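Local coordinates for ABC-type transport system, molybdenum-specific extracellular solute-binding protein (Clostridium difficile, PDB 4KD5) that probably binds molybdate or tungstate outside the cell and delivers it to an ABC-type importer, as other ModA-family solute-binding proteins do, at residues D83-D88 / S219-F224. Numbering follows the deposited sequence.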
loop_
_atom_site.group_PDB
_atom_site.type_symbol
_atom_site.label_atom_id
_atom_site.label_comp_id
_atom_site.label_asym_id
_atom_site.label_seq_id
_atom_site.Cartn_x
_atom_site.Cartn_y
_atom_site.Cartn_z
ATOM N N ASP A 83 -15.850 -12.492 -2.779
ATOM C CA ASP A 83 -16.231 -13.743 -2.153
ATOM C C ASP A 83 -14.972 -14.531 -1.826
ATOM O O ASP A 83 -14.253 -14.959 -2.728
ATOM C CB ASP A 83 -17.153 -14.541 -3.078
ATOM C CG ASP A 83 -18.503 -13.885 -3.256
ATOM O OD1 ASP A 83 -18.914 -13.145 -2.345
ATOM O OD2 ASP A 83 -19.141 -14.102 -4.308
ATOM N N LEU A 84 -14.695 -14.685 -0.534
ATOM C CA LEU A 84 -13.495 -15.376 -0.084
ATOM C C LEU A 84 -13.588 -16.875 -0.364
ATOM O O LEU A 84 -12.922 -17.391 -1.267
ATOM C CB LEU A 84 -13.273 -15.113 1.404
ATOM C CG LEU A 84 -12.007 -15.679 2.030
ATOM C CD1 LEU A 84 -10.843 -15.374 1.118
ATOM C CD2 LEU A 84 -11.788 -15.089 3.414
ATOM N N VAL A 85 -14.417 -17.566 0.413
ATOM C CA VAL A 85 -14.690 -18.978 0.179
ATOM C C VAL A 85 -16.186 -19.241 0.245
ATOM O O VAL A 85 -16.972 -18.365 0.610
ATOM C CB VAL A 85 -13.977 -19.895 1.189
ATOM C CG1 VAL A 85 -12.484 -19.636 1.187
ATOM C CG2 VAL A 85 -14.544 -19.692 2.587
ATOM N N LYS A 86 -16.573 -20.457 -0.110
ATOM C CA LYS A 86 -17.959 -20.868 0.009
ATOM C C LYS A 86 -18.000 -22.243 0.649
ATOM O O LYS A 86 -17.004 -22.969 0.635
ATOM C CB LYS A 86 -18.647 -20.877 -1.358
ATOM C CG LYS A 86 -18.057 -21.875 -2.345
ATOM C CD LYS A 86 -18.705 -21.781 -3.733
ATOM C CE LYS A 86 -19.710 -20.642 -3.860
ATOM N NZ LYS A 86 -19.085 -19.336 -4.222
ATOM N N ASN A 87 -19.141 -22.601 1.225
ATOM C CA ASN A 87 -19.280 -23.918 1.824
ATOM C C ASN A 87 -20.127 -24.820 0.945
ATOM O O ASN A 87 -20.762 -24.355 -0.002
ATOM C CB ASN A 87 -19.890 -23.811 3.222
ATOM C CG ASN A 87 -19.097 -24.572 4.259
ATOM O OD1 ASN A 87 -18.557 -25.646 3.981
ATOM N ND2 ASN A 87 -19.010 -24.015 5.464
ATOM N N ASP A 88 -20.122 -26.111 1.249
ATOM C CA ASP A 88 -20.986 -27.052 0.553
ATOM C C ASP A 88 -21.937 -27.718 1.531
ATOM O O ASP A 88 -21.558 -28.019 2.661
ATOM C CB ASP A 88 -20.158 -28.108 -0.185
ATOM C CG ASP A 88 -19.982 -27.787 -1.655
ATOM O OD1 ASP A 88 -20.896 -27.168 -2.235
ATOM O OD2 ASP A 88 -18.935 -28.150 -2.229
ATOM N N SER A 219 -2.296 -20.210 -2.173
ATOM C CA SER A 219 -1.867 -20.774 -0.894
ATOM C C SER A 219 -2.892 -20.525 0.215
ATOM O O SER A 219 -3.127 -21.395 1.054
ATOM C CB SER A 219 -0.501 -20.218 -0.483
ATOM O OG SER A 219 -0.622 -18.909 0.043
ATOM N N GLY A 220 -3.498 -19.340 0.218
ATOM C CA GLY A 220 -4.505 -18.999 1.211
ATOM C C GLY A 220 -5.789 -19.783 1.002
ATOM O O GLY A 220 -6.393 -20.266 1.963
ATOM N N GLN A 221 -6.204 -19.908 -0.257
ATOM C CA GLN A 221 -7.362 -20.719 -0.610
ATOM C C GLN A 221 -7.168 -22.173 -0.194
ATOM O O GLN A 221 -8.085 -22.795 0.346
ATOM C CB GLN A 221 -7.638 -20.622 -2.113
ATOM C CG GLN A 221 -8.207 -19.288 -2.558
ATOM C CD GLN A 221 -9.625 -19.066 -2.078
ATOM O OE1 GLN A 221 -10.577 -19.587 -2.659
ATOM N NE2 GLN A 221 -9.774 -18.295 -1.005
ATOM N N LYS A 222 -5.975 -22.708 -0.440
ATOM C CA LYS A 222 -5.653 -24.080 -0.047
ATOM C C LYS A 222 -5.679 -24.284 1.467
ATOM O O LYS A 222 -5.879 -25.400 1.942
ATOM C CB LYS A 222 -4.294 -24.514 -0.613
ATOM C CG LYS A 222 -4.294 -24.801 -2.109
ATOM C CD LYS A 222 -2.988 -25.454 -2.546
ATOM C CE LYS A 222 -2.909 -25.600 -4.060
ATOM N NZ LYS A 222 -1.647 -26.274 -4.492
ATOM N N ILE A 223 -5.463 -23.209 2.217
ATOM C CA ILE A 223 -5.550 -23.264 3.674
ATOM C C ILE A 223 -7.005 -23.432 4.111
ATOM O O ILE A 223 -7.312 -24.256 4.973
ATOM C CB ILE A 223 -4.922 -22.014 4.333
ATOM C CG1 ILE A 223 -3.397 -22.092 4.264
ATOM C CG2 ILE A 223 -5.355 -21.883 5.782
ATOM C CD1 ILE A 223 -2.707 -20.915 4.908
ATOM N N PHE A 224 -7.898 -22.661 3.501
ATOM C CA PHE A 224 -9.319 -22.765 3.800
ATOM C C PHE A 224 -9.881 -24.126 3.384
ATOM O O PHE A 224 -10.861 -24.593 3.959
ATOM C CB PHE A 224 -10.099 -21.635 3.116
ATOM C CG PHE A 224 -9.921 -20.290 3.763
ATOM C CD1 PHE A 224 -10.460 -20.028 5.012
ATOM C CD2 PHE A 224 -9.235 -19.278 3.109
ATOM C CE1 PHE A 224 -10.303 -18.783 5.605
ATOM C CE2 PHE A 224 -9.079 -18.034 3.696
ATOM C CZ PHE A 224 -9.616 -17.789 4.948
#
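Helix 218-226 lies over the start of strand 82-94, near where this strand pairs with strand 193-198, and the axes of the two short segments approach to 9.4 Å at a shallow angle. The contact packs a helix on the sheet of one lobe of the bilobal periplasmic-binding-protein fold, where strand 82-94 runs on toward the other lobe.

Apolar packing carries most of the contact, with F224 as its centre. Its CG sits beside the backbone N (chi1 -74°), which brings the ring down to the strand. V85 CG1 lies 3.7 Å from F224 CB and touches the root of the ring. L84, with CG anti to its backbone N (chi1 -176°), reaches the far end, L84 CD2 standing 3.8 Å from F224 CZ. Both methyls approach the ring obliquely, and the L84 and V85 side chains cross that of F224 at about a right angle. L215 and A19 add contacts to F224 from helices 205-215 and 17-28.

The polar part is the amide of Q221, carried to the strand by a chain bent at chi2. The stronger bond of NE2 goes to L215 O. The lesser, Q221 NE2 to L84 O at 3.3 Å, is bent as well as long, its donor above the carbonyl plane and off the lone-pair directions. Apolar carbons flank the amide, V85 CG1 lying 3.7 Å from Q221 NE2. With all four touching residues buried, one amide nitrogen thus ties the strand to the C-terminal residue of helix 205-215, while F224 packs beside it against L84 and V85.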